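Local structure of flavoprotein (Thermotoga maritima, 5V8S) at residues A[19-24]-A[235-240]; A[27-32]-A[189-194]. The protein probably works as an oxidoreductase in electron transfer, pairing a di-iron site in a metallo-beta-lactamase-like domain with an FMN-binding flavodoxin-like domain. The protein carries 1 engineered substitution. One frame throughout, in Å; residues are numbered along the deposited sequence.

Contact 1: A[19-24]-A[235-240]; sequences ERIFDD and ALLPGH. With FEO (mu-oxo-diiron), chain C.
Ile21 and Phe22 meet Ala235 and Leu237 through carbon atoms alone, between two strands whose short axes approach no closer than 10.9 Å. That separation is too wide for backbone pairing and fits two sheets packed face to face, as in the alpha-beta/beta-alpha sandwich of the metallo-beta-lactamase fold; the strand directions differ by 145°. Ile21 and Leu237 reach toward each other tip to tip, CD1 of Ile21 lying 3.8 Å from CD2 of Leu237. The other branch of Leu237, CD1, sits at the ring edge of Phe22, 4.2 Å from CE2. Next to it on the same ring, CZ of Phe22 lies 3.7 Å from CB of Ala235. Two consecutive residues can both reach inward because Ile21 and Phe22 together face Ile27 in a classic beta bulge.

On the solvent side the packing gives way to charge. Arg20 and Asp23 form an exposed salt bridge, NE of Arg20 to OD1 of Asp23 at 2.8 Å, with the carboxylate oxygen met nearly along its C-O axis.

Followed past its strand, 235-240 leads to the di-iron site. There His240, buried and far from 19-24, binds iron FE2 through NE2 at 2.2 Å, while its ND1 is hydrogen-bonded to the carbonyl of Ser51, which helps fix the ring's rotation.

Strand 16-22 borders one sheet beside strand 26-34, and strand 235-238 borders the other beside strand 175-179. Between them, Tyr55 of strand 50-59 and Ile243 both touch Ile21 and Leu237.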
ATOM      1  N   GLU A  19      -7.607 -12.862  35.742  1.00 30.98           N
ATOM      2  CA  GLU A  19      -8.870 -13.246  36.362  1.00 32.40           C
ATOM      3  C   GLU A  19      -9.059 -14.756  36.337  1.00 29.80           C
ATOM      4  O   GLU A  19      -8.711 -15.426  35.360  1.00 28.00           O
ATOM      5  CB  GLU A  19     -10.030 -12.550  35.638  1.00 39.14           C
ATOM      6  CG  GLU A  19     -11.407 -12.925  36.155  1.00 45.95           C
ATOM      7  CD  GLU A  19     -12.465 -11.881  35.829  1.00 51.82           C
ATOM      8  OE1 GLU A  19     -12.135 -10.673  35.834  1.00 53.26           O
ATOM      9  OE2 GLU A  19     -13.627 -12.272  35.569  1.00 54.12           O
ATOM     10  N   ARG A  20      -9.619 -15.291  37.423  1.00 28.55           N
ATOM     11  CA  ARG A  20     -10.027 -16.687  37.423  1.00 28.42           C
ATOM     12  C   ARG A  20     -11.317 -16.783  36.621  1.00 29.51           C
ATOM     13  O   ARG A  20     -12.290 -16.081  36.917  1.00 33.58           O
ATOM     14  CB  ARG A  20     -10.209 -17.206  38.848  1.00 30.63           C
ATOM     15  CG  ARG A  20     -10.335 -18.726  38.869  1.00 32.09           C
ATOM     16  CD  ARG A  20     -10.320 -19.299  40.271  1.00 35.81           C
ATOM     17  NE  ARG A  20     -11.369 -18.729  41.089  1.00 40.07           N
ATOM     18  CZ  ARG A  20     -11.176 -17.828  42.047  1.00 44.40           C
ATOM     19  NH1 ARG A  20      -9.953 -17.377  42.321  1.00 45.53           N
ATOM     20  NH2 ARG A  20     -12.215 -17.378  42.733  1.00 45.96           N
ATOM     21  N   ILE A  21     -11.306 -17.594  35.571  1.00 27.07           N
ATOM     22  CA  ILE A  21     -12.460 -17.733  34.695  1.00 25.82           C
ATOM     23  C   ILE A  21     -13.163 -19.080  34.857  1.00 26.20           C
ATOM     24  O   ILE A  21     -14.313 -19.213  34.414  1.00 28.23           O
ATOM     25  CB  ILE A  21     -12.103 -17.471  33.215  1.00 24.94           C
ATOM     26  CG1 ILE A  21     -10.882 -18.301  32.789  1.00 24.37           C
ATOM     27  CG2 ILE A  21     -11.858 -15.971  32.982  1.00 26.65           C
ATOM     28  CD1 ILE A  21     -10.652 -18.319  31.283  1.00 24.93           C
ATOM     29  N   PHE A  22     -12.517 -20.075  35.464  1.00 25.52           N
ATOM     30  CA  PHE A  22     -13.174 -21.317  35.836  1.00 26.42           C
ATOM     31  C   PHE A  22     -12.678 -21.725  37.210  1.00 27.92           C
ATOM     32  O   PHE A  22     -11.523 -21.471  37.569  1.00 26.84           O
ATOM     33  CB  PHE A  22     -12.875 -22.452  34.850  1.00 26.88           C
ATOM     34  CG  PHE A  22     -13.553 -22.289  33.532  1.00 27.02           C
ATOM     35  CD1 PHE A  22     -14.845 -22.734  33.350  1.00 28.14           C
ATOM     36  CD2 PHE A  22     -12.899 -21.684  32.474  1.00 27.38           C
ATOM     37  CE1 PHE A  22     -15.479 -22.573  32.129  1.00 30.06           C
ATOM     38  CE2 PHE A  22     -13.525 -21.519  31.255  1.00 28.27           C
ATOM     39  CZ  PHE A  22     -14.812 -21.969  31.080  1.00 29.67           C
ATOM     40  N   ASP A  23     -13.572 -22.353  37.975  1.00 30.25           N
ATOM     41  CA  ASP A  23     -13.201 -22.901  39.265  1.00 33.30           C
ATOM     42  C   ASP A  23     -12.853 -24.378  39.182  1.00 33.88           C
ATOM     43  O   ASP A  23     -11.997 -24.841  39.945  1.00 36.22           O
ATOM     44  CB  ASP A  23     -14.349 -22.724  40.264  1.00 36.30           C
ATOM     45  CG  ASP A  23     -14.404 -21.325  40.860  1.00 39.70           C
ATOM     46  OD1 ASP A  23     -13.438 -20.543  40.677  1.00 42.52           O
ATOM     47  OD2 ASP A  23     -15.420 -21.003  41.509  1.00 41.51           O
ATOM     48  N   ASP A  24     -13.491 -25.125  38.282  1.00 32.41           N
ATOM     49  CA  ASP A  24     -13.269 -26.567  38.160  1.00 33.37           C
ATOM     50  C   ASP A  24     -13.034 -26.920  36.698  1.00 33.32           C
ATOM     51  O   ASP A  24     -14.004 -27.052  35.932  1.00 35.19           O
ATOM     52  CB  ASP A  24     -14.442 -27.380  38.693  1.00 35.70           C
ATOM     53  CG  ASP A  24     -14.114 -28.869  38.786  1.00 38.21           C
ATOM     54  OD1 ASP A  24     -13.007 -29.258  38.351  1.00 39.43           O
ATOM     55  OD2 ASP A  24     -14.956 -29.638  39.297  1.00 38.48           O
ATOM     56  N   ALA A 235     -16.612 -24.340  26.122  1.00 24.54           N
ATOM     57  CA  ALA A 235     -16.013 -23.019  26.150  1.00 22.42           C
ATOM     58  C   ALA A 235     -14.871 -23.017  25.154  1.00 21.26           C
ATOM     59  O   ALA A 235     -14.214 -24.040  24.937  1.00 22.43           O
ATOM     60  CB  ALA A 235     -15.509 -22.644  27.546  1.00 24.24           C
ATOM     61  N   LEU A 236     -14.677 -21.862  24.517  1.00 20.62           N
ATOM     62  CA  LEU A 236     -13.556 -21.650  23.610  1.00 20.51           C
ATOM     63  C   LEU A 236     -12.755 -20.469  24.131  1.00 18.49           C
ATOM     64  O   LEU A 236     -13.293 -19.363  24.280  1.00 20.56           O
ATOM     65  CB  LEU A 236     -14.043 -21.408  22.180  1.00 22.18           C
ATOM     66  CG  LEU A 236     -12.946 -21.392  21.114  1.00 25.01           C
ATOM     67  CD1 LEU A 236     -13.499 -21.910  19.805  1.00 28.10           C
ATOM     68  CD2 LEU A 236     -12.343 -20.005  20.908  1.00 25.42           C
ATOM     69  N   LEU A 237     -11.467 -20.711  24.402  1.00 18.13           N
ATOM     70  CA  LEU A 237     -10.554 -19.755  25.026  1.00 18.28           C
ATOM     71  C   LEU A 237      -9.438 -19.488  24.021  1.00 18.22           C
ATOM     72  O   LEU A 237      -8.443 -20.240  23.963  1.00 18.71           O
ATOM     73  CB  LEU A 237      -9.966 -20.336  26.313  1.00 20.24           C
ATOM     74  CG  LEU A 237     -10.815 -20.246  27.593  1.00 21.85           C
ATOM     75  CD1 LEU A 237     -12.247 -20.700  27.377  1.00 24.61           C
ATOM     76  CD2 LEU A 237     -10.147 -21.013  28.716  1.00 22.65           C
ATOM     77  N   PRO A 238      -9.569 -18.458  23.191  1.00 18.37           N
ATOM     78  CA  PRO A 238      -8.556 -18.189  22.159  1.00 18.06           C
ATOM     79  C   PRO A 238      -7.443 -17.279  22.625  1.00 17.46           C
ATOM     80  O   PRO A 238      -7.493 -16.708  23.719  1.00 18.11           O
ATOM     81  CB  PRO A 238      -9.367 -17.483  21.069  1.00 18.84           C
ATOM     82  CG  PRO A 238     -10.352 -16.661  21.888  1.00 20.52           C
ATOM     83  CD  PRO A 238     -10.664 -17.479  23.156  1.00 18.76           C
ATOM     84  N   GLY A 239      -6.456 -17.084  21.745  1.00 17.15           N
ATOM     85  CA  GLY A 239      -5.295 -16.271  22.040  1.00 16.51           C
ATOM     86  C   GLY A 239      -5.460 -14.795  21.818  1.00 16.45           C
ATOM     87  O   GLY A 239      -4.591 -14.031  22.231  1.00 17.20           O
ATOM     88  N   HIS A 240      -6.537 -14.390  21.160  1.00 16.81           N
ATOM     89  CA  HIS A 240      -6.796 -12.986  20.876  1.00 17.44           C
ATOM     90  C   HIS A 240      -8.284 -12.732  21.009  1.00 18.83           C
ATOM     91  O   HIS A 240      -9.082 -13.497  20.474  1.00 19.85           O
ATOM     92  CB  HIS A 240      -6.397 -12.621  19.434  1.00 17.47           C
ATOM     93  CG  HIS A 240      -4.999 -13.009  19.063  1.00 17.33           C
ATOM     94  ND1 HIS A 240      -3.880 -12.424  19.616  1.00 17.31           N
ATOM     95  CD2 HIS A 240      -4.545 -13.937  18.193  1.00 17.23           C
ATOM     96  CE1 HIS A 240      -2.795 -12.967  19.094  1.00 19.33           C
ATOM     97  NE2 HIS A 240      -3.171 -13.881  18.221  1.00 19.53           N
TER
HETATM   98 FE1  FEO C 401      -0.500 -16.657  14.370  1.00 19.83          FE
HETATM   99 FE2  FEO C 401      -1.678 -15.055  17.139  1.00 21.34          FE
HETATM  100  O   FEO C 401      -0.350 -15.800  16.036  1.00 21.81           O
HETATM  101  O   HOH W   1      -1.341 -14.686  13.841  1.00 54.25           O
HETATM  102  O   HOH W   2      -2.504 -14.034  15.283  1.00 26.54           O

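Contact 2: A[27-32]-A[189-194]; sequences IYVLRI and EILDDS
Arg31 reaches from strand 26-34 to the loop 189-194, where its guanidinium hydrogen-bonds the carbonyl of Ile190. From CB the chain leaves with CG anti to the backbone N (chi1 167°) and stays extended through NE, which carries the charge across a CA-CA gap of 8.7 Å to Leu191. CD passes 4.0 Å from CD2 of Leu191, the two side chains sliding by in opposite directions. NE then forms a salt bridge with Asp33, and NH2 hydrogen-bonds the carbonyl of Pro188. At the tip, NH1 donates to O of Ile190 at 3.1 Å; the N-H...O angle is 148° and the donor stands 45° above the carbonyl plane. NH1 also donates to a water at 2.9 Å, and that water in turn donates to O of Leu191.

This loop follows strand 175-179 of the second sheet in the metallo-beta-lactamase-like fold and leads into helix 196-214, so Arg31 links it to the first sheet. The side chain of Arg31 is about 13 Å from the bound mu-oxo-diiron group, between nearest atoms. Trp17 of strand 16-22 makes a cation-pi contact with Arg31 and also touches Leu191.

Beside the polar grip lies a small apolar contact: CD1 of Leu191 is 4.0 Å from CG1 of Val29.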
ATOM      1  N   ILE A  27      -8.796 -22.158  36.424  1.00 24.41           N
ATOM      2  CA  ILE A  27      -8.186 -21.606  35.212  1.00 23.04           C
ATOM      3  C   ILE A  27      -8.197 -20.093  35.314  1.00 21.88           C
ATOM      4  O   ILE A  27      -9.232 -19.499  35.634  1.00 23.25           O
ATOM      5  CB  ILE A  27      -8.928 -22.051  33.934  1.00 23.01           C
ATOM      6  CG1 ILE A  27      -8.876 -23.570  33.779  1.00 23.86           C
ATOM      7  CG2 ILE A  27      -8.341 -21.371  32.690  1.00 23.55           C
ATOM      8  CD1 ILE A  27      -9.805 -24.091  32.724  1.00 24.73           C
ATOM      9  N   TYR A  28      -7.051 -19.477  35.019  1.00 21.52           N
ATOM     10  CA  TYR A  28      -6.887 -18.033  34.949  1.00 22.68           C
ATOM     11  C   TYR A  28      -6.586 -17.639  33.514  1.00 21.06           C
ATOM     12  O   TYR A  28      -5.883 -18.359  32.793  1.00 22.16           O
ATOM     13  CB  TYR A  28      -5.711 -17.563  35.812  1.00 25.70           C
ATOM     14  CG  TYR A  28      -5.911 -17.830  37.282  1.00 28.19           C
ATOM     15  CD1 TYR A  28      -5.679 -19.091  37.809  1.00 29.28           C
ATOM     16  CD2 TYR A  28      -6.326 -16.825  38.144  1.00 29.63           C
ATOM     17  CE1 TYR A  28      -5.867 -19.350  39.147  1.00 30.28           C
ATOM     18  CE2 TYR A  28      -6.522 -17.079  39.490  1.00 31.51           C
ATOM     19  CZ  TYR A  28      -6.285 -18.342  39.985  1.00 31.43           C
ATOM     20  OH  TYR A  28      -6.480 -18.609  41.321  1.00 33.80           O
ATOM     21  N   VAL A  29      -7.100 -16.483  33.111  1.00 20.85           N
ATOM     22  CA  VAL A  29      -6.623 -15.807  31.907  1.00 20.73           C
ATOM     23  C   VAL A  29      -5.667 -14.703  32.318  1.00 22.23           C
ATOM     24  O   VAL A  29      -5.882 -14.009  33.324  1.00 23.22           O
ATOM     25  CB  VAL A  29      -7.773 -15.245  31.039  1.00 21.75           C
ATOM     26  CG1 VAL A  29      -8.585 -14.205  31.820  1.00 23.41           C
ATOM     27  CG2 VAL A  29      -7.240 -14.677  29.715  1.00 21.83           C
ATOM     28  N   LEU A  30      -4.615 -14.538  31.520  1.00 21.05           N
ATOM     29  CA  LEU A  30      -3.704 -13.398  31.580  1.00 21.52           C
ATOM     30  C   LEU A  30      -3.793 -12.736  30.213  1.00 20.39           C
ATOM     31  O   LEU A  30      -3.303 -13.290  29.223  1.00 20.97           O
ATOM     32  CB  LEU A  30      -2.273 -13.859  31.841  1.00 23.39           C
ATOM     33  CG  LEU A  30      -2.070 -14.550  33.188  1.00 27.25           C
ATOM     34  CD1 LEU A  30      -0.911 -15.488  33.112  1.00 30.26           C
ATOM     35  CD2 LEU A  30      -1.836 -13.525  34.270  1.00 30.22           C
ATOM     36  N   ARG A  31      -4.422 -11.564  30.156  1.00 19.19           N
ATOM     37  CA  ARG A  31      -4.697 -10.876  28.899  1.00 18.47           C
ATOM     38  C   ARG A  31      -4.043  -9.503  28.935  1.00 20.37           C
ATOM     39  O   ARG A  31      -4.221  -8.753  29.902  1.00 22.06           O
ATOM     40  CB  ARG A  31      -6.218 -10.727  28.675  1.00 19.83           C
ATOM     41  CG  ARG A  31      -6.611  -9.750  27.565  1.00 20.40           C
ATOM     42  CD  ARG A  31      -8.111  -9.703  27.292  1.00 21.14           C
ATOM     43  NE  ARG A  31      -8.484  -8.374  26.800  1.00 21.66           N
ATOM     44  CZ  ARG A  31      -9.734  -7.963  26.616  1.00 22.50           C
ATOM     45  NH1 ARG A  31     -10.750  -8.790  26.832  1.00 23.13           N
ATOM     46  NH2 ARG A  31      -9.972  -6.717  26.219  1.00 23.38           N
ATOM     47  N   ILE A  32      -3.287  -9.177  27.890  1.00 19.77           N
ATOM     48  CA  ILE A  32      -2.746  -7.830  27.725  1.00 20.33           C
ATOM     49  C   ILE A  32      -3.363  -7.205  26.477  1.00 19.57           C
ATOM     50  O   ILE A  32      -3.527  -7.874  25.449  1.00 20.18           O
ATOM     51  CB  ILE A  32      -1.204  -7.805  27.710  1.00 20.41           C
ATOM     52  CG1 ILE A  32      -0.718  -6.358  27.780  1.00 22.94           C
ATOM     53  CG2 ILE A  32      -0.635  -8.531  26.492  1.00 20.94           C
ATOM     54  CD1 ILE A  32       0.758  -6.211  28.042  1.00 25.72           C
ATOM     55  N   GLU A 189     -14.406  -4.262  26.171  1.00 32.68           N
ATOM     56  CA  GLU A 189     -14.451  -3.758  27.531  1.00 37.10           C
ATOM     57  C   GLU A 189     -14.765  -4.840  28.562  1.00 32.55           C
ATOM     58  O   GLU A 189     -14.970  -4.507  29.732  1.00 32.50           O
ATOM     59  CB  GLU A 189     -15.499  -2.638  27.623  1.00 45.64           C
ATOM     60  CG  GLU A 189     -15.664  -1.797  26.338  1.00 53.53           C
ATOM     61  CD  GLU A 189     -16.418  -0.484  26.579  1.00 60.13           C
ATOM     62  OE1 GLU A 189     -17.282  -0.119  25.747  1.00 62.54           O
ATOM     63  OE2 GLU A 189     -16.149   0.183  27.606  1.00 62.01           O
ATOM     64  N   ILE A 190     -14.821  -6.111  28.167  1.00 28.60           N
ATOM     65  CA  ILE A 190     -15.035  -7.226  29.091  1.00 26.56           C
ATOM     66  C   ILE A 190     -14.274  -8.431  28.548  1.00 24.43           C
ATOM     67  O   ILE A 190     -13.765  -8.411  27.428  1.00 24.74           O
ATOM     68  CB  ILE A 190     -16.530  -7.535  29.347  1.00 30.53           C
ATOM     69  CG1 ILE A 190     -17.244  -7.995  28.084  1.00 32.26           C
ATOM     70  CG2 ILE A 190     -17.240  -6.312  29.954  1.00 32.12           C
ATOM     71  CD1 ILE A 190     -18.657  -8.562  28.418  1.00 32.96           C
ATOM     72  N   LEU A 191     -14.172  -9.486  29.362  1.00 23.43           N
ATOM     73  CA  LEU A 191     -13.380 -10.652  28.975  1.00 21.75           C
ATOM     74  C   LEU A 191     -14.136 -11.624  28.084  1.00 23.17           C
ATOM     75  O   LEU A 191     -13.513 -12.320  27.268  1.00 22.72           O
ATOM     76  CB  LEU A 191     -12.910 -11.436  30.211  1.00 23.42           C
ATOM     77  CG  LEU A 191     -11.845 -10.799  31.091  1.00 24.51           C
ATOM     78  CD1 LEU A 191     -11.629 -11.621  32.352  1.00 25.89           C
ATOM     79  CD2 LEU A 191     -10.569 -10.706  30.308  1.00 23.86           C
ATOM     80  N   ASP A 192     -15.448 -11.766  28.284  1.00 23.85           N
ATOM     81  CA  ASP A 192     -16.160 -12.900  27.703  1.00 24.51           C
ATOM     82  C   ASP A 192     -17.371 -12.474  26.885  1.00 23.92           C
ATOM     83  O   ASP A 192     -17.559 -11.281  26.609  1.00 26.35           O
ATOM     84  CB  ASP A 192     -16.557 -13.905  28.790  1.00 27.37           C
ATOM     85  CG  ASP A 192     -17.666 -13.402  29.697  1.00 30.36           C
ATOM     86  OD1 ASP A 192     -18.018 -12.210  29.620  1.00 31.76           O
ATOM     87  OD2 ASP A 192     -18.183 -14.207  30.501  1.00 33.78           O
ATOM     88  N   ASP A 193     -18.164 -13.461  26.463  1.00 23.52           N
ATOM     89  CA  ASP A 193     -19.287 -13.271  25.549  1.00 24.02           C
ATOM     90  C   ASP A 193     -20.622 -13.072  26.265  1.00 25.19           C
ATOM     91  O   ASP A 193     -21.660 -13.468  25.728  1.00 27.13           O
ATOM     92  CB  ASP A 193     -19.373 -14.440  24.559  1.00 22.65           C
ATOM     93  CG  ASP A 193     -19.669 -15.788  25.232  1.00 24.47           C
ATOM     94  OD1 ASP A 193     -19.290 -15.971  26.406  1.00 24.43           O
ATOM     95  OD2 ASP A 193     -20.274 -16.673  24.574  1.00 24.92           O
ATOM     96  N   SER A 194     -20.623 -12.471  27.457  1.00 25.38           N
ATOM     97  CA  SER A 194     -21.822 -12.371  28.280  1.00 26.21           C
ATOM     98  C   SER A 194     -22.679 -11.144  27.980  1.00 27.09           C
ATOM     99  O   SER A 194     -23.820 -11.074  28.458  1.00 28.42           O
ATOM    100  CB  SER A 194     -21.434 -12.392  29.766  1.00 27.25           C
ATOM    101  OG  SER A 194     -20.565 -11.326  30.090  1.00 29.48           O
TER
HETATM  102  O   HOH W   3     -10.828 -11.665  26.653  1.00 20.85           O

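Overall arrangement
From the N terminus, the chain first runs through 19-24, turns back, and enters 27-32, the neighbouring antiparallel strand of the same sheet. Contact 2 closes when the chain returns at 189-194, 157 residues after the end of 27-32; contact 1 closes later, at 235-240. The smaller loop therefore lies wholly within the larger, and the two do not cross. Their centres are 7 Å apart. Backbone pairing joins them directly, with Ile21 N 2.8 Å from Ile27 O, a probable hydrogen bond. Contact 1 ties the first sheet to the border strand of the second, whereas contact 2 ties it to the loop before helix 196-214.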